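Local coordinates for Lmo0547 protein (Listeria monocytogenes, PDB 4R9N) that probably acts as a transcriptional regulator of the SorC/DeoR type, its putative sugar-binding domain sensing a carbohydrate effector while another part of the natural protein binds DNA, at residues A[50-55]-A[76-81]; A[61-66]-A[97-102]; A[68-73]-A[104-109]; A[145-150]-A[217-222]. All coordinates share one frame; numbering follows the deposited sequence. Where two conformers were deposited one is given.

Contact 1 of 4, residues A[50-55]-A[76-81]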
loop_
_atom_site.group_PDB
_atom_site.type_symbol
_atom_site.label_atom_id
_atom_site.label_comp_id
_atom_site.label_asym_id
_atom_site.label_seq_id
_atom_site.Cartn_x
_atom_site.Cartn_y
_atom_site.Cartn_z
ATOM N N ALA A 50 17.321 -3.494 -2.547
ATOM C CA ALA A 50 18.714 -4.002 -2.317
ATOM C C ALA A 50 19.463 -3.190 -1.310
ATOM O O ALA A 50 20.351 -3.713 -0.642
ATOM C CB ALA A 50 19.515 -4.098 -3.617
ATOM N N LYS A 51 19.151 -1.923 -1.234
ATOM C CA LYS A 51 19.832 -0.996 -0.339
ATOM C C LYS A 51 19.303 -0.882 1.096
ATOM O O LYS A 51 19.938 -0.185 1.920
ATOM C CB LYS A 51 19.853 0.404 -0.982
ATOM C CG LYS A 51 20.723 0.437 -2.249
ATOM C CD LYS A 51 20.474 1.689 -3.074
ATOM C CE LYS A 51 21.715 2.571 -3.210
ATOM N NZ LYS A 51 21.380 3.938 -3.712
ATOM N N VAL A 52 18.137 -1.447 1.427
ATOM C CA VAL A 52 17.548 -1.170 2.772
ATOM C C VAL A 52 17.714 -2.401 3.649
ATOM O O VAL A 52 18.004 -3.467 3.140
ATOM C CB VAL A 52 16.074 -0.782 2.733
ATOM C CG1 VAL A 52 15.832 0.389 1.792
ATOM C CG2 VAL A 52 15.200 -1.953 2.220
ATOM N N LYS A 53 17.564 -2.216 4.950
ATOM C CA LYS A 53 17.708 -3.298 5.941
ATOM C C LYS A 53 16.353 -3.920 6.289
ATOM O O LYS A 53 16.297 -5.095 6.695
ATOM C CB LYS A 53 18.235 -2.738 7.289
ATOM C CG LYS A 53 19.528 -1.966 7.217
ATOM C CD LYS A 53 19.888 -1.255 8.549
ATOM C CE LYS A 53 18.875 -0.237 9.079
ATOM N NZ LYS A 53 18.643 1.011 8.275
ATOM N N THR A 54 15.299 -3.102 6.186
ATOM C CA THR A 54 13.977 -3.482 6.587
ATOM C C THR A 54 12.930 -2.932 5.591
ATOM O O THR A 54 13.011 -1.746 5.125
ATOM C CB THR A 54 13.640 -2.993 7.988
ATOM O OG1 THR A 54 13.801 -1.559 8.045
ATOM C CG2 THR A 54 14.486 -3.676 9.140
ATOM N N LEU A 55 11.948 -3.765 5.288
ATOM C CA LEU A 55 10.953 -3.458 4.250
ATOM C C LEU A 55 9.549 -3.860 4.807
ATOM O O LEU A 55 9.367 -5.004 5.221
ATOM C CB LEU A 55 11.234 -4.226 2.994
ATOM C CG LEU A 55 10.158 -4.244 1.892
ATOM C CD1 LEU A 55 10.097 -2.846 1.332
ATOM C CD2 LEU A 55 10.565 -5.196 0.795
ATOM N N LYS A 76 20.011 -11.677 1.845
ATOM C CA LYS A 76 19.777 -12.491 3.057
ATOM C C LYS A 76 19.669 -11.702 4.368
ATOM O O LYS A 76 18.980 -12.151 5.305
ATOM C CB LYS A 76 20.822 -13.605 3.157
ATOM C CG LYS A 76 22.193 -13.049 3.481
ATOM C CD LYS A 76 23.216 -14.125 3.853
ATOM C CE LYS A 76 24.254 -13.540 4.810
ATOM N NZ LYS A 76 24.818 -12.253 4.302
ATOM N N ASP A 77 20.260 -10.506 4.436
ATOM C CA ASP A 77 20.147 -9.683 5.630
ATOM C C ASP A 77 18.848 -8.838 5.766
ATOM O O ASP A 77 18.653 -8.202 6.754
ATOM C CB ASP A 77 21.380 -8.767 5.816
ATOM C CG ASP A 77 22.706 -9.568 6.009
ATOM O OD1 ASP A 77 22.688 -10.734 6.464
ATOM O OD2 ASP A 77 23.784 -9.016 5.699
ATOM N N LEU A 78 17.978 -8.830 4.766
ATOM C CA LEU A 78 16.765 -8.049 4.829
ATOM C C LEU A 78 15.800 -8.633 5.845
ATOM O O LEU A 78 15.765 -9.846 5.992
ATOM C CB LEU A 78 16.084 -8.058 3.446
ATOM C CG LEU A 78 14.808 -7.193 3.283
ATOM C CD1 LEU A 78 15.069 -5.716 3.439
ATOM C CD2 LEU A 78 14.221 -7.370 1.887
ATOM N N THR A 79 15.025 -7.812 6.541
ATOM C CA THR A 79 13.832 -8.295 7.252
ATOM C C THR A 79 12.588 -7.649 6.668
ATOM O O THR A 79 12.533 -6.434 6.561
ATOM C CB THR A 79 13.943 -7.993 8.756
ATOM O OG1 THR A 79 15.134 -8.635 9.223
ATOM C CG2 THR A 79 12.781 -8.536 9.546
ATOM N N ILE A 80 11.630 -8.482 6.259
ATOM C CA ILE A 80 10.327 -8.044 5.690
ATOM C C ILE A 80 9.242 -8.177 6.756
ATOM O O ILE A 80 9.143 -9.243 7.417
ATOM C CB ILE A 80 9.961 -8.926 4.477
ATOM C CG1 ILE A 80 11.094 -8.930 3.491
ATOM C CG2 ILE A 80 8.698 -8.402 3.771
ATOM C CD1 ILE A 80 10.828 -9.897 2.349
ATOM N N ILE A 81 8.458 -7.117 6.916
ATOM C CA ILE A 81 7.464 -6.990 7.975
ATOM C C ILE A 81 6.091 -6.666 7.357
ATOM O O ILE A 81 5.942 -5.667 6.639
ATOM C CB ILE A 81 7.777 -5.806 8.909
ATOM C CG1 ILE A 81 9.240 -5.797 9.345
ATOM C CG2 ILE A 81 6.802 -5.745 10.091
ATOM C CD1 ILE A 81 9.563 -6.846 10.350
HETATM O O HOH W 1 17.262 -6.526 8.762
#

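Contact 2 of 4, residues A[61-66]-A[97-102]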
loop_
_atom_site.group_PDB
_atom_site.type_symbol
_atom_site.label_atom_id
_atom_site.label_comp_id
_atom_site.label_asym_id
_atom_site.label_seq_id
_atom_site.Cartn_x
_atom_site.Cartn_y
_atom_site.Cartn_z
ATOM N N LYS A 61 -4.458 -6.708 -4.268
ATOM C CA LYS A 61 -4.205 -7.271 -5.563
ATOM C C LYS A 61 -2.983 -6.704 -6.244
ATOM O O LYS A 61 -2.264 -7.451 -6.888
ATOM C CB LYS A 61 -5.421 -7.124 -6.512
ATOM C CG LYS A 61 -6.617 -7.955 -6.085
ATOM C CD LYS A 61 -7.864 -7.685 -6.948
ATOM C CE LYS A 61 -8.911 -8.712 -6.601
ATOM N NZ LYS A 61 -10.145 -8.550 -7.399
ATOM N N THR A 62 -2.769 -5.393 -6.165
ATOM C CA THR A 62 -1.650 -4.797 -6.839
ATOM C C THR A 62 -0.278 -5.243 -6.242
ATOM O O THR A 62 0.682 -5.627 -6.942
ATOM C CB THR A 62 -1.781 -3.251 -6.813
ATOM O OG1 THR A 62 -3.011 -2.832 -7.452
ATOM C CG2 THR A 62 -0.695 -2.671 -7.537
ATOM N N ILE A 63 -0.200 -5.225 -4.945
ATOM C CA ILE A 63 0.998 -5.747 -4.264
ATOM C C ILE A 63 1.199 -7.270 -4.508
ATOM O O ILE A 63 2.328 -7.713 -4.620
ATOM C CB ILE A 63 0.928 -5.396 -2.788
ATOM C CG1 ILE A 63 1.073 -3.854 -2.676
ATOM C CG2 ILE A 63 2.086 -6.021 -2.012
ATOM C CD1 ILE A 63 0.670 -3.394 -1.356
ATOM N N ARG A 64 0.109 -8.042 -4.547
ATOM C CA ARG A 64 0.216 -9.473 -4.894
ATOM C C ARG A 64 0.887 -9.662 -6.284
ATOM O O ARG A 64 1.815 -10.452 -6.450
ATOM C CB ARG A 64 -1.129 -10.130 -4.791
ATOM C CG ARG A 64 -1.117 -11.569 -5.256
ATOM C CD ARG A 64 -0.551 -12.409 -4.122
ATOM N NE ARG A 64 0.800 -12.745 -4.368
ATOM C CZ ARG A 64 1.564 -13.472 -3.578
ATOM N NH1 ARG A 64 2.776 -13.756 -4.028
ATOM N NH2 ARG A 64 1.146 -13.884 -2.378
ATOM N N LYS A 65 0.436 -8.892 -7.279
ATOM C CA LYS A 65 1.060 -8.915 -8.577
ATOM C C LYS A 65 2.556 -8.527 -8.544
ATOM O O LYS A 65 3.409 -9.167 -9.163
ATOM C CB LYS A 65 0.246 -8.046 -9.554
ATOM C CG LYS A 65 -1.065 -8.692 -9.973
ATOM C CD LYS A 65 -1.976 -7.754 -10.759
ATOM C CE LYS A 65 -3.305 -8.445 -11.153
ATOM N NZ LYS A 65 -3.037 -9.604 -12.058
ATOM N N PHE A 66 2.860 -7.451 -7.849
ATOM C CA PHE A 66 4.257 -7.032 -7.616
ATOM C C PHE A 66 5.066 -8.179 -7.087
ATOM O O PHE A 66 6.159 -8.485 -7.564
ATOM C CB PHE A 66 4.264 -5.839 -6.673
ATOM C CG PHE A 66 5.598 -5.490 -6.101
ATOM C CD1 PHE A 66 6.529 -4.755 -6.831
ATOM C CD2 PHE A 66 5.918 -5.868 -4.813
ATOM C CE1 PHE A 66 7.743 -4.407 -6.264
ATOM C CE2 PHE A 66 7.129 -5.534 -4.264
ATOM C CZ PHE A 66 8.044 -4.810 -5.009
ATOM N N ASN A 97 0.685 -11.301 5.172
ATOM C CA ASN A 97 1.570 -12.373 5.659
ATOM C C ASN A 97 2.089 -13.309 4.595
ATOM O O ASN A 97 3.272 -13.653 4.604
ATOM C CB ASN A 97 0.891 -13.237 6.737
ATOM C CG ASN A 97 0.793 -12.521 8.075
ATOM O OD1 ASN A 97 1.771 -11.965 8.563
ATOM N ND2 ASN A 97 -0.362 -12.629 8.722
ATOM N N GLN A 98 1.208 -13.748 3.705
ATOM C CA GLN A 98 1.553 -14.626 2.625
ATOM C C GLN A 98 2.421 -13.896 1.581
ATOM O O GLN A 98 3.374 -14.490 1.058
ATOM C CB GLN A 98 0.326 -15.137 1.905
ATOM C CG GLN A 98 0.651 -16.120 0.780
ATOM C CD GLN A 98 1.143 -17.474 1.282
ATOM O OE1 GLN A 98 0.583 -18.046 2.231
ATOM N NE2 GLN A 98 2.199 -17.995 0.658
ATOM N N ILE A 99 2.095 -12.621 1.288
ATOM C CA ILE A 99 2.936 -11.831 0.398
ATOM C C ILE A 99 4.397 -11.702 0.934
ATOM O O ILE A 99 5.397 -11.869 0.216
ATOM C CB ILE A 99 2.313 -10.446 0.100
ATOM C CG1 ILE A 99 1.019 -10.601 -0.726
ATOM C CG2 ILE A 99 3.290 -9.571 -0.652
ATOM C CD1 ILE A 99 0.138 -9.373 -0.660
ATOM N N CYS A 100 4.486 -11.370 2.220
ATOM C CA CYS A 100 5.772 -11.216 2.883
ATOM C C CYS A 100 6.562 -12.510 2.839
ATOM O O CYS A 100 7.790 -12.486 2.617
ATOM C CB CYS A 100 5.652 -10.723 4.338
ATOM S SG CYS A 100 5.157 -9.011 4.442
ATOM N N TYR A 101 5.903 -13.624 3.097
ATOM C CA TYR A 101 6.561 -14.916 3.054
ATOM C C TYR A 101 7.083 -15.204 1.627
ATOM O O TYR A 101 8.218 -15.642 1.452
ATOM C CB TYR A 101 5.629 -16.011 3.518
ATOM C CG TYR A 101 6.364 -17.336 3.641
ATOM C CD1 TYR A 101 6.250 -18.296 2.659
ATOM C CD2 TYR A 101 7.169 -17.597 4.726
ATOM C CE1 TYR A 101 6.946 -19.489 2.737
ATOM C CE2 TYR A 101 7.846 -18.811 4.833
ATOM C CZ TYR A 101 7.731 -19.732 3.812
ATOM O OH TYR A 101 8.358 -20.959 3.864
ATOM N N ASP A 102 6.246 -14.984 0.613
ATOM C CA ASP A 102 6.660 -15.225 -0.741
ATOM C C ASP A 102 7.876 -14.358 -1.137
ATOM O O ASP A 102 8.783 -14.855 -1.881
ATOM C CB ASP A 102 5.523 -15.024 -1.729
ATOM C CG ASP A 102 4.397 -16.031 -1.567
ATOM O OD1 ASP A 102 4.601 -17.134 -0.992
ATOM O OD2 ASP A 102 3.276 -15.719 -2.041
#

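Contact 3 of 4, residues A[68-73]-A[104-109]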
loop_
_atom_site.group_PDB
_atom_site.type_symbol
_atom_site.label_atom_id
_atom_site.label_comp_id
_atom_site.label_asym_id
_atom_site.label_seq_id
_atom_site.Cartn_x
_atom_site.Cartn_y
_atom_site.Cartn_z
ATOM N N ASN A 68 4.476 -11.425 -7.249
ATOM C CA ASN A 68 4.575 -12.511 -8.169
ATOM C C ASN A 68 5.674 -12.198 -9.181
ATOM O O ASN A 68 6.356 -13.135 -9.645
ATOM C CB ASN A 68 3.213 -12.690 -8.923
ATOM C CG ASN A 68 2.116 -13.289 -8.039
ATOM O OD1 ASN A 68 2.342 -13.771 -6.936
ATOM N ND2 ASN A 68 0.912 -13.231 -8.531
ATOM N N GLU A 69 5.788 -10.905 -9.554
ATOM C CA GLU A 69 6.762 -10.500 -10.578
ATOM C C GLU A 69 8.180 -10.312 -10.021
ATOM O O GLU A 69 9.157 -10.133 -10.778
ATOM C CB GLU A 69 6.322 -9.200 -11.263
ATOM C CG GLU A 69 5.007 -9.295 -12.047
ATOM C CD GLU A 69 5.153 -9.999 -13.369
ATOM O OE1 GLU A 69 6.279 -10.372 -13.790
ATOM O OE2 GLU A 69 4.095 -10.181 -13.978
ATOM N N PHE A 70 8.313 -10.299 -8.708
ATOM C CA PHE A 70 9.564 -9.985 -8.060
ATOM C C PHE A 70 10.656 -11.008 -8.383
ATOM O O PHE A 70 10.381 -12.233 -8.481
ATOM C CB PHE A 70 9.329 -9.856 -6.551
ATOM C CG PHE A 70 10.361 -9.062 -5.862
ATOM C CD1 PHE A 70 10.269 -7.670 -5.863
ATOM C CD2 PHE A 70 11.471 -9.666 -5.273
ATOM C CE1 PHE A 70 11.253 -6.913 -5.284
ATOM C CE2 PHE A 70 12.468 -8.912 -4.694
ATOM C CZ PHE A 70 12.339 -7.531 -4.667
ATOM N N PRO A 71 11.894 -10.533 -8.585
ATOM C CA PRO A 71 12.957 -11.441 -9.025
ATOM C C PRO A 71 13.523 -12.281 -7.889
ATOM O O PRO A 71 13.230 -12.044 -6.690
ATOM C CB PRO A 71 14.033 -10.483 -9.586
ATOM C CG PRO A 71 13.895 -9.300 -8.673
ATOM C CD PRO A 71 12.368 -9.135 -8.649
ATOM N N PHE A 72 14.331 -13.287 -8.245
ATOM C CA PHE A 72 14.924 -14.161 -7.233
ATOM C C PHE A 72 16.342 -13.771 -6.875
ATOM O O PHE A 72 17.260 -14.546 -6.990
ATOM C CB PHE A 72 14.918 -15.620 -7.708
ATOM C CG PHE A 72 13.538 -16.162 -7.916
ATOM C CD1 PHE A 72 12.827 -15.816 -9.030
ATOM C CD2 PHE A 72 12.966 -16.995 -6.975
ATOM C CE1 PHE A 72 11.547 -16.318 -9.220
ATOM C CE2 PHE A 72 11.685 -17.476 -7.139
ATOM C CZ PHE A 72 10.985 -17.115 -8.262
ATOM N N ILE A 73 16.529 -12.578 -6.401
ATOM C CA ILE A 73 17.834 -12.085 -6.067
ATOM C C ILE A 73 18.030 -12.159 -4.577
ATOM O O ILE A 73 17.273 -11.558 -3.805
ATOM C CB ILE A 73 17.999 -10.612 -6.479
ATOM C CG1 ILE A 73 17.964 -10.481 -8.000
ATOM C CG2 ILE A 73 19.377 -10.092 -6.022
ATOM C CD1 ILE A 73 18.020 -9.030 -8.504
ATOM N N LYS A 104 10.064 -13.288 1.007
ATOM C CA LYS A 104 11.169 -13.799 1.831
ATOM C C LYS A 104 11.815 -14.995 1.146
ATOM O O LYS A 104 13.053 -15.181 1.192
ATOM C CB LYS A 104 10.642 -14.217 3.192
ATOM C CG LYS A 104 11.631 -14.938 4.103
ATOM C CD LYS A 104 11.160 -16.326 4.515
ATOM C CE LYS A 104 11.897 -16.888 5.736
ATOM N NZ LYS A 104 11.496 -16.223 7.014
ATOM N N LYS A 105 10.973 -15.857 0.571
ATOM C CA LYS A 105 11.483 -17.041 -0.164
ATOM C C LYS A 105 12.325 -16.624 -1.395
ATOM O O LYS A 105 13.388 -17.252 -1.691
ATOM C CB LYS A 105 10.332 -17.894 -0.659
ATOM C CG LYS A 105 9.634 -18.725 0.374
ATOM C CD LYS A 105 8.308 -19.192 -0.210
ATOM C CE LYS A 105 8.379 -20.557 -0.873
ATOM N NZ LYS A 105 7.792 -21.598 0.010
ATOM N N LYS A 106 11.867 -15.584 -2.109
ATOM C CA LYS A 106 12.622 -15.044 -3.270
ATOM C C LYS A 106 13.981 -14.424 -2.884
ATOM O O LYS A 106 14.947 -14.534 -3.666
ATOM C CB LYS A 106 11.782 -14.065 -4.112
ATOM C CG LYS A 106 10.642 -14.742 -4.887
ATOM C CD LYS A 106 9.820 -13.818 -5.729
ATOM C CE LYS A 106 8.800 -14.602 -6.550
ATOM N NZ LYS A 106 8.182 -13.791 -7.583
HETATM N N MSE A 107 14.081 -13.762 -1.736
HETATM C CA MSE A 107 15.335 -13.081 -1.305
HETATM C C MSE A 107 16.151 -13.855 -0.305
HETATM O O MSE A 107 17.202 -13.367 0.189
HETATM C CB MSE A 107 15.027 -11.671 -0.784
HETATM C CG MSE A 107 14.496 -10.830 -1.886
HETATM SE SE MSE A 107 14.316 -8.947 -1.340
HETATM C CE MSE A 107 12.425 -9.084 -0.886
ATOM N N LYS A 108 15.646 -15.023 0.076
ATOM C CA LYS A 108 16.218 -15.871 1.128
ATOM C C LYS A 108 16.556 -15.106 2.390
ATOM O O LYS A 108 17.635 -15.252 2.967
ATOM C CB LYS A 108 17.465 -16.591 0.583
ATOM C CG LYS A 108 17.180 -17.488 -0.589
ATOM C CD LYS A 108 18.456 -18.216 -1.012
ATOM C CE LYS A 108 18.201 -19.208 -2.142
ATOM N NZ LYS A 108 17.202 -20.239 -1.730
ATOM N N CYS A 109 15.612 -14.287 2.840
ATOM C CA CYS A 109 15.867 -13.301 3.919
ATOM C C CYS A 109 15.039 -13.594 5.176
ATOM O O CYS A 109 14.570 -14.721 5.352
ATOM C CB CYS A 109 15.656 -11.889 3.329
ATOM S SG CYS A 109 13.945 -11.505 2.951
#

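Contact 4 of 4, residues A[145-150]-A[217-222]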
loop_
_atom_site.group_PDB
_atom_site.type_symbol
_atom_site.label_atom_id
_atom_site.label_comp_id
_atom_site.label_asym_id
_atom_site.label_seq_id
_atom_site.Cartn_x
_atom_site.Cartn_y
_atom_site.Cartn_z
ATOM N N VAL A 145 10.355 0.493 9.823
ATOM C CA VAL A 145 10.981 0.022 8.579
ATOM C C VAL A 145 11.610 1.171 7.835
ATOM O O VAL A 145 11.154 2.304 7.963
ATOM C CB VAL A 145 9.985 -0.767 7.653
ATOM C CG1 VAL A 145 9.468 -2.037 8.375
ATOM C CG2 VAL A 145 8.826 0.116 7.247
ATOM N N ASP A 146 12.635 0.865 7.050
ATOM C CA ASP A 146 13.352 1.856 6.234
ATOM C C ASP A 146 12.433 2.326 5.096
ATOM O O ASP A 146 12.499 3.480 4.619
ATOM C CB ASP A 146 14.598 1.232 5.607
ATOM C CG ASP A 146 15.764 0.984 6.605
ATOM O OD1 ASP A 146 15.824 1.541 7.719
ATOM O OD2 ASP A 146 16.609 0.144 6.250
HETATM N N MSE A 147 11.688 1.354 4.552
HETATM C CA MSE A 147 10.781 1.634 3.432
HETATM C C MSE A 147 9.556 0.831 3.492
HETATM O O MSE A 147 9.580 -0.290 3.995
HETATM C CB MSE A 147 11.603 1.240 2.173
HETATM C CG MSE A 147 10.931 0.920 0.885
HETATM SE SE MSE A 147 12.422 0.268 -0.336
HETATM C CE MSE A 147 11.031 0.280 -1.548
ATOM N N ALA A 148 8.478 1.309 2.849
ATOM C CA ALA A 148 7.206 0.542 2.876
ATOM C C ALA A 148 6.623 0.585 1.462
ATOM O O ALA A 148 6.786 1.596 0.773
ATOM C CB ALA A 148 6.245 1.138 3.868
ATOM N N ILE A 149 5.959 -0.482 1.049
ATOM C CA ILE A 149 5.273 -0.536 -0.231
ATOM C C ILE A 149 3.800 -0.733 0.066
ATOM O O ILE A 149 3.408 -1.687 0.752
ATOM C CB ILE A 149 5.787 -1.652 -1.099
ATOM C CG1 ILE A 149 7.298 -1.416 -1.310
ATOM C CG2 ILE A 149 4.958 -1.746 -2.412
ATOM C CD1 ILE A 149 7.990 -2.521 -2.094
ATOM N N VAL A 150 2.975 0.171 -0.472
ATOM C CA VAL A 150 1.529 0.154 -0.206
ATOM C C VAL A 150 0.779 0.315 -1.542
ATOM O O VAL A 150 1.329 0.823 -2.540
ATOM C CB VAL A 150 1.089 1.256 0.793
ATOM C CG1 VAL A 150 1.787 1.119 2.103
ATOM C CG2 VAL A 150 1.312 2.629 0.185
ATOM N N THR A 217 10.709 6.256 3.463
ATOM C CA THR A 217 10.321 6.125 2.065
ATOM C C THR A 217 9.112 5.239 1.943
ATOM O O THR A 217 9.188 4.008 2.136
ATOM C CB THR A 217 11.427 5.549 1.182
ATOM O OG1 THR A 217 12.652 6.310 1.339
ATOM C CG2 THR A 217 10.993 5.481 -0.304
ATOM N N VAL A 218 8.001 5.814 1.566
ATOM C CA VAL A 218 6.779 5.042 1.341
ATOM C C VAL A 218 6.544 5.067 -0.184
ATOM O O VAL A 218 6.451 6.150 -0.803
ATOM C CB VAL A 218 5.561 5.657 2.048
ATOM C CG1 VAL A 218 4.267 4.973 1.590
ATOM C CG2 VAL A 218 5.742 5.583 3.541
ATOM N N VAL A 219 6.479 3.870 -0.769
ATOM C CA VAL A 219 6.239 3.705 -2.162
ATOM C C VAL A 219 4.820 3.252 -2.398
ATOM O O VAL A 219 4.383 2.294 -1.745
ATOM C CB VAL A 219 7.140 2.602 -2.711
ATOM C CG1 VAL A 219 6.887 2.470 -4.202
ATOM C CG2 VAL A 219 8.580 2.937 -2.418
ATOM N N ALA A 220 4.093 3.939 -3.260
ATOM C CA ALA A 220 2.759 3.524 -3.624
ATOM C C ALA A 220 2.678 3.104 -5.076
ATOM O O ALA A 220 3.283 3.748 -6.036
ATOM C CB ALA A 220 1.774 4.629 -3.329
ATOM N N LEU A 221 1.964 2.010 -5.259
ATOM C CA LEU A 221 1.659 1.442 -6.574
ATOM C C LEU A 221 0.176 1.631 -6.823
ATOM O O LEU A 221 -0.605 1.161 -6.007
ATOM C CB LEU A 221 1.907 -0.065 -6.498
ATOM C CG LEU A 221 3.284 -0.678 -6.673
ATOM C CD1 LEU A 221 4.396 0.125 -6.071
ATOM C CD2 LEU A 221 3.312 -2.114 -6.155
ATOM N N ALA A 222 -0.251 2.267 -7.915
ATOM C CA ALA A 222 -1.699 2.408 -8.151
ATOM C C ALA A 222 -2.022 2.333 -9.626
ATOM O O ALA A 222 -1.264 2.806 -10.458
ATOM C CB ALA A 222 -2.218 3.724 -7.602
HETATM O O HOH W 2 14.312 4.465 2.867
#

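Contact 1 of 4, residues A[50-55]-A[76-81]
L55 and L78 bury the most surface here, at the start of two neighbouring parallel strands, with T79 and K53 next. L78 holds its CG anti to the backbone N (chi1 -176°), which swings CD1 back toward the other segment, 3.5 Å from K53 O and close to L55 CB. V52 lies alongside L78, both directed to the same side, its CG2 4.0 Å from L78 CD1. Leucine suits both places, since its branched end reaches under the sheet into the layer covered by I49 of helix 30-49. Three straight backbone bonds, each in its carbonyl plane, join the strands: T79 N to K53 O and L55 N to T79 O, both 3.0 Å, then I81 N to L55 O at 2.9 Å. On the T54 and T79 face the surroundings are more polar: T54 OG1 and K53 NZ turn to D146, beside the next strand. The strands belong to the beta-alpha-beta unit 54-57, 61-69, 79-82. The chemistry thus divides by side: apolar contacts lie with L55 and L78, while on the other a water donates to K53 O (2.7 Å) and D77 O and accepts from T79 OG1, so that K53 O accepts from both T79 N and the water.

Contact 2 of 4, residues A[61-66]-A[97-102]
D102 OD2 takes two bonds from one arginine in a salt bridge: NH1 and NH2 of R64 both lie 2.8 Å from it, so that the two terminal nitrogens converge on a single oxygen. Both bonds are bent, 138° at the hydrogen. The oxygen lies near the guanidinium plane and offers its anti lone pair, with the carboxylate turned 51° from that plane. R64 reaches it because its CG stands anti to the backbone N and the chain then bends at chi2 and chi3. Over one face of the guanidinium sits I99 CG1, 3.7 Å from R64 NH2, so the flat cation rests on hydrocarbon as the two side chains run antiparallel past one another. Deeper in, I99 CG2 meets I63 CG2 at 4.0 Å; beta-branched isoleucines fill this inner layer, where both also touch I57 of strand 54-57.

The second shell holds the charges in place. Q98 NE2, one turn before D102, donates to OD1 at 3.0 Å from above the carboxylate plane. R64 NH1 also bonds N68 OD1 and NH2 bonds D93 O, which should limit rotation of the guanidinium. Helices 61-69 and 96-107 run nearly parallel here, 15° apart with axes 10.2 Å from each other, as expected of neighbouring helices on one face of a Rossmann-like alpha/beta fold.

Contact 3 of 4, residues A[68-73]-A[104-109]
The C-terminal ends of helices 61-69 and 96-107 meet here, where the first chain leaves its helix and passes across the end of the second. K106 carries most of the contact. From CG, which is anti to the carbonyl carbon, its chain runs fully extended between F72 and the backbone of 68-70. NZ donates to F70 O at 2.8 Å, in the carbonyl plane and on a lone pair; N68 O lies equally close, and A67 O accepts another bond. Several carbonyls at a helix C terminus would make the spot partly negative, which should favour an ammonium group. The methylenes serve a different purpose: F72 covers them with one ring face, K106 CG standing 4.1 Å from the ring centroid and 26° off its normal, a CH-pi contact.

Such helix ends precede the returns to the parallel sheet in a Rossmann-like fold, and the inward side of this one is apolar. Selenomethionine M107 bends at chi3 (-96°) so that SE and CE meet the F70 ring obliquely, CE 3.8 Å from F70 CE2 and SE 5.0 Å from the ring centroid, a Met-aromatic contact. The flexible, unbranched chain of this methionine packs among F70, I49, L78 and I80. K108, with positive phi, turns the backbone out of the helix, while M107 CA makes a CA-H...O contact of 3.5 Å to I73 O.

Contact 4 of 4, residues A[145-150]-A[217-222]
From A148 to L221 two parallel strands are bound tightly, whereas at the D146 and T217 end the pairing loosens and water enters. In the tight part, V219 N reaches A148 O at 2.8 Å in an almost perfectly straight bond (179°), and V150 N answers to V219 O at the same length. A148 N to T217 O and L221 N to V150 O complete the set, all four nearly along the C=O axes. The side chains alternate. On one face V150 CG2, set between its backbone N and carbonyl carbon, lies 4.0 Å from V218 CG1 and 4.1 Å from A220 CB; alanine presents a single methyl to V150 here. On the other, M147 (selenomethionine) stretches out in an extended chain until CE meets V219 CG2 at 3.7 Å, and the side chains of I149 and L221 cross obliquely, I149 CG2 meeting L221 CD2 at 4.1 Å.

These are inner strands of the parallel sheet of the Rossmann-like domain, flanked by 54-57 and 242-246, which explains why beta-branched and aliphatic residues fill them: helices 30-49 and 61-69 cover the M147, I149, V219 and L221 face.

Toward the strand start, T217 N makes only a weak bond to D146 O, at 3.5 Å. A water bridges the same end, donating to D146 O at 2.7 Å and hydrogen-bonded to T217 OG1, so threonine brings both a beta-branched shape and a hydroxyl to this partly exposed end. The carboxylate of D146 turns from T217 to a salt bridge with K53 NZ.

How the contacts relate
Contact 4 is the buried one, its centre about 7 Å from the centre of the chain, and rests on backbone bonds between inner strands with aliphatic faces; contact 1, centred about 17 Å from the same point, repeats the parallel pairing where polar side chains and a water join in. D146 links them by a salt bridge to K53 and a backbone N hydrogen bond to T54. Contacts 2 and 3, both partly buried, join helices 61-69 and 96-107, but contact 2 pairs charged side chains over isoleucines, whereas contact 3, farthest out at about 19 Å between centres, lodges a lysine among carbonyls. I63 and F66 touch strand 147-151; C100 packs on I80, M107 on I80 and L78.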